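Local coordinates for protein GTP cyclohydrolase 1 type 2 homolog (Thermus thermophilus, PDB 2YYB) that is of unknown function but belongs to the GTP cyclohydrolase I type 2/NIF3 family and probably binds divalent metal cations, at residues V7-A12 and E226-L231; A113-L118 and G146-M151; L221-E226 and L231-L236. All coordinates share one frame; numbering follows the deposited sequence.

Contact 1: residues V7-A12 and E226-L231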
# COMPACT_ATOMS: atom_id res chain seq x y z
N VAL A 7 -33.18 -5.61 -11.74
CA VAL A 7 -31.82 -5.39 -11.30
C VAL A 7 -30.97 -4.79 -12.43
O VAL A 7 -30.17 -3.87 -12.20
CB VAL A 7 -31.17 -6.69 -10.77
CG1 VAL A 7 -29.71 -6.45 -10.46
CG2 VAL A 7 -31.89 -7.15 -9.51
N ARG A 8 -31.15 -5.29 -13.65
CA ARG A 8 -30.41 -4.79 -14.81
C ARG A 8 -30.73 -3.32 -15.04
O ARG A 8 -29.83 -2.49 -15.21
CB ARG A 8 -30.78 -5.59 -16.05
CG ARG A 8 -29.61 -6.19 -16.81
CD ARG A 8 -29.91 -7.64 -17.15
NE ARG A 8 -31.30 -7.81 -17.57
CZ ARG A 8 -31.95 -8.97 -17.56
NH1 ARG A 8 -31.33 -10.07 -17.14
NH2 ARG A 8 -33.23 -9.03 -17.94
N TYR A 9 -32.02 -3.00 -15.04
CA TYR A 9 -32.44 -1.62 -15.25
C TYR A 9 -31.81 -0.72 -14.20
O TYR A 9 -31.14 0.26 -14.54
CB TYR A 9 -33.95 -1.48 -15.16
CG TYR A 9 -34.42 -0.05 -15.27
CD1 TYR A 9 -34.38 0.64 -16.49
CD2 TYR A 9 -34.94 0.62 -14.15
CE1 TYR A 9 -34.85 1.97 -16.61
CE2 TYR A 9 -35.40 1.94 -14.26
CZ TYR A 9 -35.35 2.60 -15.48
OH TYR A 9 -35.83 3.89 -15.58
N LEU A 10 -32.01 -1.05 -12.92
CA LEU A 10 -31.46 -0.24 -11.83
C LEU A 10 -29.96 -0.03 -11.93
O LEU A 10 -29.48 1.09 -11.75
CB LEU A 10 -31.82 -0.86 -10.49
CG LEU A 10 -33.32 -0.72 -10.21
CD1 LEU A 10 -33.68 -1.36 -8.87
CD2 LEU A 10 -33.68 0.76 -10.21
N ASP A 11 -29.21 -1.08 -12.21
CA ASP A 11 -27.77 -0.93 -12.33
C ASP A 11 -27.49 0.06 -13.46
O ASP A 11 -26.54 0.86 -13.40
CB ASP A 11 -27.12 -2.27 -12.64
CG ASP A 11 -27.25 -3.27 -11.50
OD1 ASP A 11 -27.03 -4.47 -11.74
OD2 ASP A 11 -27.55 -2.86 -10.35
N ALA A 12 -28.33 0.03 -14.49
CA ALA A 12 -28.17 0.91 -15.63
C ALA A 12 -28.52 2.35 -15.29
O ALA A 12 -27.71 3.26 -15.46
CB ALA A 12 -29.03 0.43 -16.78
N GLU A 226 -42.43 2.99 -10.24
CA GLU A 226 -43.88 2.82 -10.36
C GLU A 226 -44.42 3.56 -11.57
O GLU A 226 -45.47 3.22 -12.11
CB GLU A 226 -44.61 3.35 -9.13
CG GLU A 226 -46.12 3.25 -9.25
CD GLU A 226 -46.84 3.62 -7.96
OE1 GLU A 226 -47.95 3.10 -7.73
OE2 GLU A 226 -46.29 4.44 -7.18
N ALA A 227 -43.68 4.59 -11.98
CA ALA A 227 -44.07 5.40 -13.11
C ALA A 227 -43.73 4.67 -14.38
O ALA A 227 -44.45 4.75 -15.37
CB ALA A 227 -43.35 6.74 -13.07
N ARG A 228 -42.63 3.93 -14.36
CA ARG A 228 -42.18 3.24 -15.55
C ARG A 228 -42.53 1.75 -15.64
O ARG A 228 -42.44 1.16 -16.72
CB ARG A 228 -40.68 3.42 -15.68
CG ARG A 228 -40.08 2.81 -16.90
CD ARG A 228 -38.59 2.73 -16.74
NE ARG A 228 -37.97 1.91 -17.77
CZ ARG A 228 -37.56 2.36 -18.95
NH1 ARG A 228 -37.70 3.65 -19.26
NH2 ARG A 228 -37.02 1.52 -19.82
N PHE A 229 -42.95 1.15 -14.53
CA PHE A 229 -43.28 -0.27 -14.54
C PHE A 229 -44.55 -0.58 -13.78
O PHE A 229 -44.94 -1.74 -13.68
CB PHE A 229 -42.14 -1.08 -13.91
CG PHE A 229 -40.85 -0.99 -14.66
CD1 PHE A 229 -40.74 -1.48 -15.95
CD2 PHE A 229 -39.73 -0.41 -14.06
CE1 PHE A 229 -39.54 -1.41 -16.63
CE2 PHE A 229 -38.53 -0.34 -14.73
CZ PHE A 229 -38.43 -0.84 -16.03
N GLY A 230 -45.18 0.44 -13.24
CA GLY A 230 -46.42 0.20 -12.52
C GLY A 230 -46.27 -0.61 -11.26
O GLY A 230 -47.27 -1.10 -10.72
N LEU A 231 -45.05 -0.79 -10.77
CA LEU A 231 -44.85 -1.54 -9.53
C LEU A 231 -45.31 -0.66 -8.36
O LEU A 231 -44.97 0.51 -8.27
CB LEU A 231 -43.36 -1.90 -9.31
CG LEU A 231 -42.67 -2.92 -10.24
CD1 LEU A 231 -41.17 -2.93 -9.96
CD2 LEU A 231 -43.27 -4.32 -10.05
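Arg228 and Phe229, consecutive near the C-terminal end of helix 216-229, meet a single residue of helix 3-13, Tyr9. The side chain of Arg228 runs out straight from CG to NE, and its far half passes the phenol at an oblique angle: Arg228 CD lies 3.2 Å from Tyr9 OH, and Arg228 NE lies 3.3 Å from Tyr9 CE1. The guanidinium and the ring are only 13° from parallel, with Tyr9 CE1 over one face of the guanidinium and displaced toward its rim. Arginine suits this exposed place, since its CD and NE can pack against an aromatic ring while the charged end stays at the surface.

Phe229 follows and meets the same ring differently. With CG anti to its own carbonyl carbon (chi1 -62°), the benzyl group points toward helix 3-13 and presents its edge to the face of Tyr9, a T-shaped pair with planes at 89° and centroids 5.2 Å apart. The nearest carbons are Phe229 CE2 and Tyr9 CD2, at 3.8 Å. Arg228 CG in turn sits 4.0 Å above the centre of the Phe229 ring, and the two neighbours thus pack on each other as well as on Tyr9. Tyrosine answers both needs here, offering a ring face to the flat, apolar edge of Phe229 and a hydroxyl to His224 NE2, one turn earlier on helix 216-229, a hydrogen bond that fixes where the ring's far end lies.

At Gly230 phi turns positive, a conformation easily taken by a residue without a side chain, and the chain leaves the helix toward strand 233-235. The contact lies at the surface, joining helix 3-13 to the end of helix 216-229. Deeper between the same helices Leu10 packs on Leu221 and Leu225, and it also touches Phe60 of strand 60-63.

Contact 2: residues A113-L118 and G146-M151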
# COMPACT_ATOMS: atom_id res chain seq x y z
N ALA A 113 -32.69 19.29 -3.03
CA ALA A 113 -32.46 20.66 -3.47
C ALA A 113 -33.77 21.24 -4.00
O ALA A 113 -34.29 22.25 -3.50
CB ALA A 113 -31.41 20.69 -4.57
N ARG A 114 -34.31 20.59 -5.02
CA ARG A 114 -35.56 21.03 -5.61
C ARG A 114 -36.63 21.24 -4.54
O ARG A 114 -37.23 22.31 -4.47
CB ARG A 114 -36.02 20.02 -6.65
CG ARG A 114 -35.00 19.82 -7.76
CD ARG A 114 -35.57 18.95 -8.87
NE ARG A 114 -34.74 18.98 -10.06
CZ ARG A 114 -33.52 18.45 -10.15
NH1 ARG A 114 -33.00 17.84 -9.10
NH2 ARG A 114 -32.83 18.52 -11.28
N GLU A 115 -36.86 20.25 -3.69
CA GLU A 115 -37.88 20.40 -2.67
C GLU A 115 -37.53 21.51 -1.69
O GLU A 115 -38.21 21.71 -0.69
CB GLU A 115 -38.12 19.08 -1.92
CG GLU A 115 -39.09 18.13 -2.65
CD GLU A 115 -40.43 18.80 -2.99
OE1 GLU A 115 -41.18 19.17 -2.06
OE2 GLU A 115 -40.74 18.95 -4.20
N LEU A 116 -36.47 22.24 -2.00
CA LEU A 116 -36.03 23.30 -1.12
C LEU A 116 -36.17 24.65 -1.82
O LEU A 116 -36.63 25.63 -1.22
CB LEU A 116 -34.59 23.06 -0.71
CG LEU A 116 -34.19 23.64 0.64
CD1 LEU A 116 -35.22 23.26 1.68
CD2 LEU A 116 -32.82 23.12 1.01
N GLY A 117 -35.79 24.68 -3.09
CA GLY A 117 -35.90 25.91 -3.85
C GLY A 117 -34.76 26.06 -4.82
O GLY A 117 -34.96 26.50 -5.94
N LEU A 118 -33.56 25.67 -4.40
CA LEU A 118 -32.37 25.78 -5.24
C LEU A 118 -32.66 25.70 -6.73
O LEU A 118 -33.46 24.88 -7.18
CB LEU A 118 -31.35 24.71 -4.87
CG LEU A 118 -30.77 24.71 -3.45
CD1 LEU A 118 -30.58 26.15 -2.99
CD2 LEU A 118 -31.70 23.98 -2.52
N GLY A 146 -36.89 22.00 8.40
CA GLY A 146 -37.68 21.48 9.49
C GLY A 146 -39.08 21.00 9.13
O GLY A 146 -39.53 19.98 9.63
N GLN A 147 -39.77 21.73 8.26
CA GLN A 147 -41.12 21.30 7.90
C GLN A 147 -41.05 20.26 6.79
O GLN A 147 -41.99 19.51 6.57
CB GLN A 147 -42.00 22.51 7.51
CG GLN A 147 -41.54 23.37 6.33
CD GLN A 147 -41.74 22.71 4.98
OE1 GLN A 147 -42.72 21.97 4.78
NE2 GLN A 147 -40.84 22.98 4.03
N LEU A 148 -39.92 20.22 6.10
CA LEU A 148 -39.72 19.26 5.03
C LEU A 148 -39.07 18.02 5.65
O LEU A 148 -38.65 17.12 4.94
CB LEU A 148 -38.79 19.86 3.99
CG LEU A 148 -38.57 19.17 2.65
CD1 LEU A 148 -39.77 19.42 1.76
CD2 LEU A 148 -37.34 19.75 1.99
N THR A 149 -39.01 17.98 6.98
CA THR A 149 -38.36 16.89 7.70
C THR A 149 -39.08 16.52 9.00
O THR A 149 -38.87 15.44 9.54
CB THR A 149 -36.90 17.29 8.05
OG1 THR A 149 -36.00 16.38 7.40
CG2 THR A 149 -36.65 17.28 9.55
N GLY A 150 -39.90 17.44 9.48
CA GLY A 150 -40.63 17.21 10.72
C GLY A 150 -39.76 17.46 11.93
O GLY A 150 -40.19 17.34 13.07
N MET A 151 -38.51 17.85 11.67
CA MET A 151 -37.58 18.10 12.77
C MET A 151 -36.74 19.37 12.56
O MET A 151 -36.19 19.59 11.48
CB MET A 151 -36.67 16.87 12.91
CG MET A 151 -35.79 16.87 14.14
SD MET A 151 -36.74 16.97 15.67
CE MET A 151 -36.32 18.67 16.21
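Leu148 and the turn at Glu115 and Leu116 meet because chi1 of Leu148 (-170°) turns its CG away from its own N and over toward them. On the other side Leu116 also carries CG roughly opposite its N (chi1 -153°), and this swings a side chain that starts off beside the contact round until its CD1 approaches the same leucine.

The two methyls of Leu148 do nearly all the touching. Leu148 CD2 lies 3.4 Å from the carbonyl oxygen Glu115 O. Leu148 CD1 is 3.7 Å from Glu115 O as well, a fork of methyl groups set against the backbone. Leu148 CD1 and Leu148 CD2 each lie 4.0 Å from Glu115 CB, and the two side chains cross at about a right angle. A bend at chi2 of Glu115 also leaves Glu115 OE1 4.1 Å from Leu148 CD1. Glutamate suits the place because its CB can pack against a leucine while the carboxylate stays at the exposed surface. Leu116 adds a purely apolar touch, with Leu116 CD1 standing 4.1 Å from Leu148 CD2. No hydrogen bond passes between the two segments, and a branched hydrocarbon such as leucine fits because the contact is made by van der Waals packing.

Each segment is a helix end turning into a loop, and a glycine, Gly117 or Gly150, follows soon after each end. Leu116 O is hydrogen-bonded to Arg144 NH1, a polar tie from the turn after helix 108-114 to the body of helix 141-147. Beyond the turn Leu118 packs on the loop residues Phe132 and Gln134. The contact thus sets the C-terminal end of helix 108-114 against that of helix 141-147, just before the chain enters strand 154-157.

Contact 3: residues L221-E226 and L231-L236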
# COMPACT_ATOMS: atom_id res chain seq x y z
N LEU A 221 -36.57 6.98 -6.12
CA LEU A 221 -36.32 5.75 -6.86
C LEU A 221 -37.56 4.85 -6.96
O LEU A 221 -37.93 4.43 -8.05
CB LEU A 221 -35.19 4.94 -6.21
CG LEU A 221 -34.06 4.36 -7.07
CD1 LEU A 221 -33.40 3.22 -6.29
CD2 LEU A 221 -34.59 3.85 -8.39
N ALA A 222 -38.20 4.56 -5.84
CA ALA A 222 -39.39 3.70 -5.86
C ALA A 222 -40.50 4.30 -6.71
O ALA A 222 -41.15 3.59 -7.46
CB ALA A 222 -39.89 3.45 -4.44
N ALA A 223 -40.70 5.62 -6.59
CA ALA A 223 -41.74 6.33 -7.35
C ALA A 223 -41.44 6.29 -8.85
O ALA A 223 -42.36 6.27 -9.68
CB ALA A 223 -41.82 7.77 -6.89
N HIS A 224 -40.16 6.31 -9.17
CA HIS A 224 -39.71 6.25 -10.55
C HIS A 224 -40.10 4.90 -11.12
O HIS A 224 -40.69 4.82 -12.19
CB HIS A 224 -38.20 6.43 -10.61
CG HIS A 224 -37.62 6.26 -11.97
ND1 HIS A 224 -38.04 6.99 -13.06
CD2 HIS A 224 -36.59 5.50 -12.41
CE1 HIS A 224 -37.29 6.69 -14.11
NE2 HIS A 224 -36.40 5.79 -13.74
N LEU A 225 -39.80 3.83 -10.39
CA LEU A 225 -40.12 2.49 -10.87
C LEU A 225 -41.62 2.28 -11.01
O LEU A 225 -42.04 1.47 -11.82
CB LEU A 225 -39.51 1.42 -9.96
CG LEU A 225 -37.99 1.37 -9.78
CD1 LEU A 225 -37.64 0.38 -8.68
CD2 LEU A 225 -37.30 0.99 -11.08
N GLU A 226 -42.43 2.99 -10.24
CA GLU A 226 -43.88 2.82 -10.36
C GLU A 226 -44.42 3.56 -11.57
O GLU A 226 -45.47 3.22 -12.11
CB GLU A 226 -44.61 3.35 -9.13
CG GLU A 226 -46.12 3.25 -9.25
CD GLU A 226 -46.84 3.62 -7.96
OE1 GLU A 226 -47.95 3.10 -7.73
OE2 GLU A 226 -46.29 4.44 -7.18
N LEU A 231 -45.05 -0.79 -10.77
CA LEU A 231 -44.85 -1.54 -9.53
C LEU A 231 -45.31 -0.66 -8.36
O LEU A 231 -44.97 0.51 -8.27
CB LEU A 231 -43.36 -1.90 -9.31
CG LEU A 231 -42.67 -2.92 -10.24
CD1 LEU A 231 -41.17 -2.93 -9.96
CD2 LEU A 231 -43.27 -4.32 -10.05
N PRO A 232 -46.16 -1.20 -7.50
CA PRO A 232 -46.61 -0.38 -6.37
C PRO A 232 -45.47 -0.40 -5.34
O PRO A 232 -44.62 -1.29 -5.36
CB PRO A 232 -47.84 -1.13 -5.88
CG PRO A 232 -47.51 -2.57 -6.21
CD PRO A 232 -46.94 -2.44 -7.60
N TRP A 233 -45.44 0.58 -4.44
CA TRP A 233 -44.39 0.60 -3.44
C TRP A 233 -44.85 1.16 -2.11
O TRP A 233 -45.88 1.82 -2.03
CB TRP A 233 -43.16 1.37 -3.94
CG TRP A 233 -43.36 2.85 -4.13
CD1 TRP A 233 -43.97 3.45 -5.19
CD2 TRP A 233 -42.97 3.90 -3.23
NE1 TRP A 233 -43.98 4.82 -5.01
CE2 TRP A 233 -43.38 5.12 -3.82
CE3 TRP A 233 -42.31 3.94 -2.00
CZ2 TRP A 233 -43.15 6.37 -3.20
CZ3 TRP A 233 -42.08 5.18 -1.38
CH2 TRP A 233 -42.51 6.38 -1.99
N VAL A 234 -44.09 0.87 -1.07
CA VAL A 234 -44.37 1.34 0.28
C VAL A 234 -43.07 1.82 0.92
O VAL A 234 -42.00 1.30 0.61
CB VAL A 234 -44.97 0.23 1.13
CG1 VAL A 234 -44.04 -0.97 1.16
CG2 VAL A 234 -45.21 0.73 2.54
N PHE A 235 -43.14 2.83 1.78
CA PHE A 235 -41.95 3.33 2.45
C PHE A 235 -41.91 2.74 3.85
O PHE A 235 -42.87 2.84 4.61
CB PHE A 235 -41.93 4.86 2.54
CG PHE A 235 -40.76 5.41 3.33
CD1 PHE A 235 -39.46 5.34 2.82
CD2 PHE A 235 -40.95 5.99 4.58
CE1 PHE A 235 -38.38 5.85 3.56
CE2 PHE A 235 -39.87 6.49 5.32
CZ PHE A 235 -38.59 6.43 4.81
N LEU A 236 -40.78 2.09 4.17
CA LEU A 236 -40.57 1.47 5.47
C LEU A 236 -39.79 2.46 6.31
O LEU A 236 -38.62 2.71 6.05
CB LEU A 236 -39.82 0.14 5.28
CG LEU A 236 -40.57 -0.81 4.34
CD1 LEU A 236 -39.81 -2.08 4.17
CD2 LEU A 236 -41.95 -1.11 4.89
O HOH W 1 -47.68 2.74 -4.64
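Apolar packing centres on Trp233, whose indole lies against helix 216-229. Ala222 CB sits over one face as a CH-pi contact, 3.7 Å from the centroid of the five-membered ring and 28° off its normal. Ala223 reaches the benzo side, with CB 4.2 Å from Trp233 CZ2. Small residues suit these helix positions, because they let the broad face of a tryptophan come up to the backbone. Leu231 is buried and also packs on Val39 and Met1.

In this alpha/beta layer helix 221-226 runs nearly antiparallel to strand 233-235; their axes come within 8.9 Å at closest, at 168°. The strand lies parallel to 39-42 at one border of the five-stranded sheet, and backbone hydrogen bonds from Pro232, Val234 and Leu236 to Val39 and Ala41 hold it to that neighbour.

Polar contacts gather round Glu226. Its CB and CG lie along Leu231 O, and this long, extended acid brings OE2 to the indole edge, 3.2 Å from Trp233 NE1, with the carboxylate plane 83° from the ring. A water bridges the segments, donating to Glu226 OE1 at 3.1 Å and accepting from Trp233 N at 3.1 Å.

Contact 1 opens in helix 3-13, and its loop takes in most of the chain before closing at the end of helix 216-229. Contact 2 opens and closes within that long span, joining two helix ends before the chain enters the four-stranded sheet. Contact 3 begins at 221-226, ahead of contact 1's second segment, and closes a very short loop at 231-236; contacts 1 and 3 therefore cross and share Glu226 and Leu231. Together they tie helix 216-229 both to helix 3-13 and to the border strand of the five-stranded sheet. Contact 2 stands apart, its centre about 26 Å from that of contact 1 and about 20 Å from that of contact 3.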